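Local coordinates for glutathione S-transferase (PDB 6J3E), which probably conjugates glutathione to electrophilic compounds as a serine-type fungal glutathione S-transferase, and binds glutathione itself, at residues A128-P133 and D162-G167; G12-D17 and K219-P224. All blocks are in the same frame, centred on the assembly; numbering follows the deposited sequence.

Interaction 1: residues A128-P133 and D162-G167. With EDO (1,2-ethanediol), chain F.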
loop_
_atom_site.group_PDB
_atom_site.type_symbol
_atom_site.label_atom_id
_atom_site.label_comp_id
_atom_site.label_asym_id
_atom_site.label_seq_id
_atom_site.Cartn_x
_atom_site.Cartn_y
_atom_site.Cartn_z
ATOM N N ALA A 128 7.439 -14.770 5.261
ATOM C CA ALA A 128 7.606 -15.307 6.614
ATOM C C ALA A 128 7.684 -16.832 6.680
ATOM O O ALA A 128 8.615 -17.344 7.327
ATOM C CB ALA A 128 6.480 -14.760 7.504
ATOM N N PRO A 129 6.794 -17.608 6.042
ATOM C CA PRO A 129 6.860 -19.067 6.241
ATOM C C PRO A 129 8.153 -19.698 5.754
ATOM O O PRO A 129 8.557 -20.734 6.299
ATOM C CB PRO A 129 5.638 -19.593 5.472
ATOM C CG PRO A 129 5.187 -18.525 4.650
ATOM C CD PRO A 129 5.601 -17.234 5.270
ATOM N N ILE A 130 8.827 -19.096 4.781
ATOM C CA ILE A 130 10.108 -19.613 4.315
ATOM C C ILE A 130 11.266 -18.955 5.036
ATOM O O ILE A 130 12.246 -19.620 5.389
ATOM C CB ILE A 130 10.223 -19.427 2.792
ATOM C CG1 ILE A 130 9.369 -20.484 2.074
ATOM C CG2 ILE A 130 11.699 -19.452 2.351
ATOM C CD1 ILE A 130 9.028 -20.138 0.655
ATOM N N MET A 131 11.160 -17.655 5.293
ATOM C CA MET A 131 12.327 -16.904 5.720
ATOM C C MET A 131 12.551 -16.931 7.232
ATOM O O MET A 131 13.700 -16.957 7.676
ATOM C CB MET A 131 12.217 -15.459 5.223
ATOM C CG MET A 131 12.409 -15.299 3.716
ATOM S SD MET A 131 13.950 -16.052 3.128
ATOM C CE MET A 131 15.173 -15.232 4.186
ATOM N N LEU A 132 11.498 -16.933 8.042
ATOM C CA LEU A 132 11.711 -16.971 9.488
ATOM C C LEU A 132 12.388 -18.259 9.940
ATOM O O LEU A 132 13.331 -18.180 10.750
ATOM C CB LEU A 132 10.390 -16.743 10.228
ATOM C CG LEU A 132 9.679 -15.410 9.994
ATOM C CD1 LEU A 132 8.648 -15.128 11.078
ATOM C CD2 LEU A 132 10.663 -14.277 9.880
ATOM N N PRO A 133 11.989 -19.453 9.482
ATOM C CA PRO A 133 12.778 -20.642 9.834
ATOM C C PRO A 133 14.203 -20.555 9.329
ATOM O O PRO A 133 15.142 -20.913 10.047
ATOM C CB PRO A 133 12.008 -21.785 9.163
ATOM C CG PRO A 133 10.633 -21.257 8.984
ATOM C CD PRO A 133 10.794 -19.809 8.701
ATOM N N ASP A 162 8.215 -27.502 9.988
ATOM C CA ASP A 162 6.969 -27.859 9.315
ATOM C C ASP A 162 6.260 -26.664 8.659
ATOM O O ASP A 162 5.182 -26.838 8.082
ATOM C CB ASP A 162 6.019 -28.542 10.317
ATOM C CG ASP A 162 6.632 -29.778 10.976
ATOM O OD1 ASP A 162 7.296 -30.571 10.279
ATOM O OD2 ASP A 162 6.452 -29.958 12.203
ATOM N N TRP A 163 6.819 -25.457 8.751
ATOM C CA TRP A 163 6.135 -24.282 8.215
ATOM C C TRP A 163 6.017 -24.359 6.694
ATOM O O TRP A 163 4.923 -24.232 6.134
ATOM C CB TRP A 163 6.880 -23.014 8.617
ATOM C CG TRP A 163 6.633 -22.557 10.008
ATOM C CD1 TRP A 163 6.180 -23.308 11.064
ATOM C CD2 TRP A 163 6.812 -21.226 10.510
ATOM N NE1 TRP A 163 6.081 -22.523 12.197
ATOM C CE2 TRP A 163 6.461 -21.243 11.884
ATOM C CE3 TRP A 163 7.245 -20.026 9.937
ATOM C CZ2 TRP A 163 6.521 -20.103 12.684
ATOM C CZ3 TRP A 163 7.311 -18.896 10.734
ATOM C CH2 TRP A 163 6.954 -18.941 12.093
ATOM N N ALA A 164 7.148 -24.562 6.017
ATOM C CA ALA A 164 7.197 -24.700 4.563
ATOM C C ALA A 164 8.384 -25.588 4.207
ATOM O O ALA A 164 9.375 -25.131 3.630
ATOM C CB ALA A 164 7.309 -23.330 3.896
ATOM N N PRO A 165 8.317 -26.878 4.549
ATOM C CA PRO A 165 9.498 -27.734 4.408
ATOM C C PRO A 165 9.857 -27.948 2.948
ATOM O O PRO A 165 8.975 -27.967 2.067
ATOM C CB PRO A 165 9.067 -29.054 5.077
ATOM C CG PRO A 165 7.593 -29.076 4.969
ATOM C CD PRO A 165 7.139 -27.629 5.029
ATOM N N PRO A 166 11.140 -28.130 2.644
ATOM C CA PRO A 166 11.551 -28.312 1.244
ATOM C C PRO A 166 10.811 -29.463 0.574
ATOM O O PRO A 166 10.470 -30.467 1.200
ATOM C CB PRO A 166 13.052 -28.600 1.351
ATOM C CG PRO A 166 13.447 -27.993 2.633
ATOM C CD PRO A 166 12.281 -28.172 3.562
ATOM N N GLY A 167 10.538 -29.293 -0.716
ATOM C CA GLY A 167 9.807 -30.286 -1.470
ATOM C C GLY A 167 8.354 -30.457 -1.084
ATOM O O GLY A 167 7.669 -31.293 -1.690
HETATM C C1 EDO F . 10.983 -24.096 6.557
HETATM O O1 EDO F . 9.939 -24.971 7.019
HETATM C C2 EDO F . 12.173 -24.908 6.032
HETATM O O2 EDO F . 12.748 -25.691 7.081
#
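Ala-164 N is the best-held polar atom, gripped by one hydrogen bond. It donates to O1 of a 1,2-ethanediol at 3.0 Å, with an N-H...O angle of 162°. The diol, which probably came from the crystallisation liquor, is also hydrogen-bonded to Leu-160 O. Diol C1 rests 3.6 Å from Pro-133 CB.

The protein contact itself is apolar. It packs the loop before helix 169-189 onto helix 109-136, inside the C-terminal helical domain of the glutathione S-transferase fold. Trp-163 has CG beside its backbone N (chi1 -79°), which brings the indole against helix 109-136, crossing Leu-132 and Pro-133 obliquely. Pro-133 CG meets Trp-163 CE3 at 3.7 Å. Leu-132 CB approaches Trp-163 CZ3 at 3.8 Å. The carbonyl O atoms of Ala-128 and Pro-129 lie at the ring edge, near its plane. Trp-163 NE1 is satisfied by Val-158 O. An alanine here removes the ring that packs on Leu-132 and Pro-133, and would probably leave the loop less firmly held. Ala-164 CB packs 4.0 Å from Ile-130 CG1. Leu-132 also lies beside Arg-151, a glutathione-binding residue. The loop is therefore held to the helix by nonpolar packing, while Ala-164 O is satisfied by Arg-171 and Ala-164 N by the diol.

Interaction 2: residues G12-D17 and K219-P224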
loop_
_atom_site.group_PDB
_atom_site.type_symbol
_atom_site.label_atom_id
_atom_site.label_comp_id
_atom_site.label_asym_id
_atom_site.label_seq_id
_atom_site.Cartn_x
_atom_site.Cartn_y
_atom_site.Cartn_z
ATOM N N GLY A 12 24.223 -12.415 13.000
ATOM C CA GLY A 12 23.817 -13.699 12.466
ATOM C C GLY A 12 24.995 -14.354 11.780
ATOM O O GLY A 12 26.048 -13.742 11.590
ATOM N N ASN A 13 24.810 -15.612 11.396
ATOM C CA ASN A 13 25.918 -16.393 10.864
ATOM C C ASN A 13 25.841 -16.628 9.363
ATOM O O ASN A 13 26.733 -17.283 8.810
ATOM C CB ASN A 13 26.017 -17.723 11.622
ATOM C CG ASN A 13 26.615 -17.535 12.999
ATOM O OD1 ASN A 13 27.835 -17.470 13.144
ATOM N ND2 ASN A 13 25.765 -17.371 14.005
ATOM N N ALA A 14 24.826 -16.088 8.682
ATOM C CA ALA A 14 24.707 -16.326 7.250
ATOM C C ALA A 14 25.909 -15.771 6.507
ATOM O O ALA A 14 26.342 -16.347 5.501
ATOM C CB ALA A 14 23.410 -15.717 6.704
ATOM N N THR A 15 26.455 -14.654 6.978
ATOM C CA THR A 15 27.576 -14.028 6.298
ATOM C C THR A 15 28.643 -13.659 7.311
ATOM O O THR A 15 28.337 -13.367 8.469
ATOM C CB THR A 15 27.186 -12.751 5.531
ATOM O OG1 THR A 15 26.863 -11.702 6.456
ATOM C CG2 THR A 15 26.026 -12.995 4.591
ATOM N N PRO A 16 29.904 -13.671 6.892
ATOM C CA PRO A 16 30.970 -13.095 7.726
ATOM C C PRO A 16 30.660 -11.697 8.235
ATOM O O PRO A 16 31.164 -11.323 9.301
ATOM C CB PRO A 16 32.175 -13.096 6.780
ATOM C CG PRO A 16 31.912 -14.250 5.851
ATOM C CD PRO A 16 30.423 -14.348 5.690
ATOM N N ASP A 17 29.851 -10.911 7.509
ATOM C CA ASP A 17 29.434 -9.595 7.996
ATOM C C ASP A 17 28.737 -9.681 9.324
ATOM O O ASP A 17 28.763 -8.710 10.084
ATOM C CB ASP A 17 28.457 -8.924 7.048
ATOM C CG ASP A 17 28.934 -8.923 5.646
ATOM O OD1 ASP A 17 28.827 -7.872 5.012
ATOM O OD2 ASP A 17 29.364 -9.983 5.136
ATOM N N LYS A 219 18.658 -13.047 0.041
ATOM C CA LYS A 219 19.862 -13.498 -0.641
ATOM C C LYS A 219 20.876 -14.024 0.354
ATOM O O LYS A 219 21.461 -15.093 0.147
ATOM C CB LYS A 219 20.475 -12.369 -1.470
ATOM C CG LYS A 219 21.770 -12.768 -2.180
ATOM C CD LYS A 219 22.372 -11.603 -2.981
ATOM C CE LYS A 219 23.559 -12.042 -3.829
ATOM N NZ LYS A 219 24.060 -10.962 -4.707
ATOM N N ARG A 220 21.086 -13.299 1.454
ATOM C CA ARG A 220 22.144 -13.707 2.368
ATOM C C ARG A 220 21.718 -14.898 3.214
ATOM O O ARG A 220 22.518 -15.820 3.429
ATOM C CB ARG A 220 22.574 -12.522 3.218
ATOM C CG ARG A 220 23.462 -11.592 2.429
ATOM C CD ARG A 220 23.347 -10.152 2.876
ATOM N NE ARG A 220 24.354 -9.810 3.863
ATOM C CZ ARG A 220 25.374 -8.992 3.643
ATOM N NH1 ARG A 220 25.528 -8.402 2.461
ATOM N NH2 ARG A 220 26.225 -8.759 4.625
ATOM N N VAL A 221 20.454 -14.937 3.644
ATOM C CA VAL A 221 20.014 -15.991 4.552
ATOM C C VAL A 221 19.773 -17.294 3.806
ATOM O O VAL A 221 20.248 -18.351 4.229
ATOM C CB VAL A 221 18.772 -15.546 5.342
ATOM C CG1 VAL A 221 18.081 -16.751 5.990
ATOM C CG2 VAL A 221 19.181 -14.536 6.403
ATOM N N LEU A 222 19.029 -17.259 2.700
ATOM C CA LEU A 222 18.889 -18.476 1.903
ATOM C C LEU A 222 20.204 -18.863 1.233
ATOM O O LEU A 222 20.444 -20.052 0.984
ATOM C CB LEU A 222 17.789 -18.311 0.859
ATOM C CG LEU A 222 16.372 -18.387 1.424
ATOM C CD1 LEU A 222 15.350 -18.523 0.306
ATOM C CD2 LEU A 222 16.269 -19.545 2.380
ATOM N N GLY A 223 21.067 -17.890 0.948
ATOM C CA GLY A 223 22.375 -18.173 0.402
ATOM C C GLY A 223 22.502 -17.808 -1.063
ATOM O O GLY A 223 21.676 -18.186 -1.901
ATOM N N PRO A 224 23.559 -17.059 -1.396
ATOM C CA PRO A 224 23.750 -16.628 -2.793
ATOM C C PRO A 224 23.775 -17.766 -3.805
ATOM O O PRO A 224 23.475 -17.534 -4.984
ATOM C CB PRO A 224 25.099 -15.894 -2.762
ATOM C CG PRO A 224 25.376 -15.600 -1.332
ATOM C CD PRO A 224 24.607 -16.557 -0.486
#
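Arg-220, on the last turn of helix 206-222, reaches across to the loop that follows strand 5-9. Its side chain is bent at chi3 (94°), and each of its three guanidinium nitrogens has an acceptor. NE donates to Ala-19 O, and NH1 forms a salt bridge with Glu-251 OE1. Arg-220 NH2 forms a salt bridge with Asp-17 OD1 at 2.8 Å. The hydrogen bond within that bridge is weak, with an N-H...O angle of 141°. OD1 sits at the guanidinium edge, near its plane, but the carboxylate plane is turned 77° from the guanidinium. The two groups therefore meet through one oxygen and one nitrogen, not as a flat two-pronged pair. The position of NH2 is less certain, because it is modelled too close to its neighbour.

The other carboxylate oxygen, Asp-17 OD2, accepts a weak hydrogen bond from Thr-15 OG1 at 3.3 Å. Thr-15 chi1 places OG1 between the backbone N and the carbonyl carbon. The same torsion turns the methyl onto the aliphatic part of Arg-220, where Thr-15 CG2 lies 3.6 Å from Arg-220 CG. The two side chains cross at about a right angle.

Ala-14 CB lies against the helix backbone, 3.4 Å from Arg-220 O, and more loosely beside Val-221 CG2. Ala-14 N donates to Gln-138 OE1, and Asn-13 ND2 is bonded to Asn-140 OD1. At the helix end, Gly-223 N donates to Lys-219 O at 2.9 Å, and the positive phi of Gly-223 turns the chain out of the helix.

One arginine thus links this loop to the C-terminal helical domain and to the chain end near Glu-251. The two acidic partners would probably keep it charged, and its pull on Asp-17 is likely to favour the ionised carboxylate.

In the fold
The two contacts lie about 17 Å apart, centre to centre, and meet through packing. Met-131 of helix 109-136 rests on Val-221 and Leu-222 of helix 206-222, with Met-131 CE 3.7 Å from Val-221 CG1. Both segments of interaction 1 fall between the two segments of interaction 2 in sequence. Residues 12-17 come first, then 128-133, then 162-167, and 219-224 last. Interaction 1 stays within the C-terminal helical domain. It joins helix 109-136 to the loop before helix 169-189. Interaction 2 ties helix 206-222 to the loop between strand 5-9 and helix 22-34, in the thioredoxin-like part of the glutathione S-transferase fold. The helix pair thus connects a domain-internal contact to one between domains.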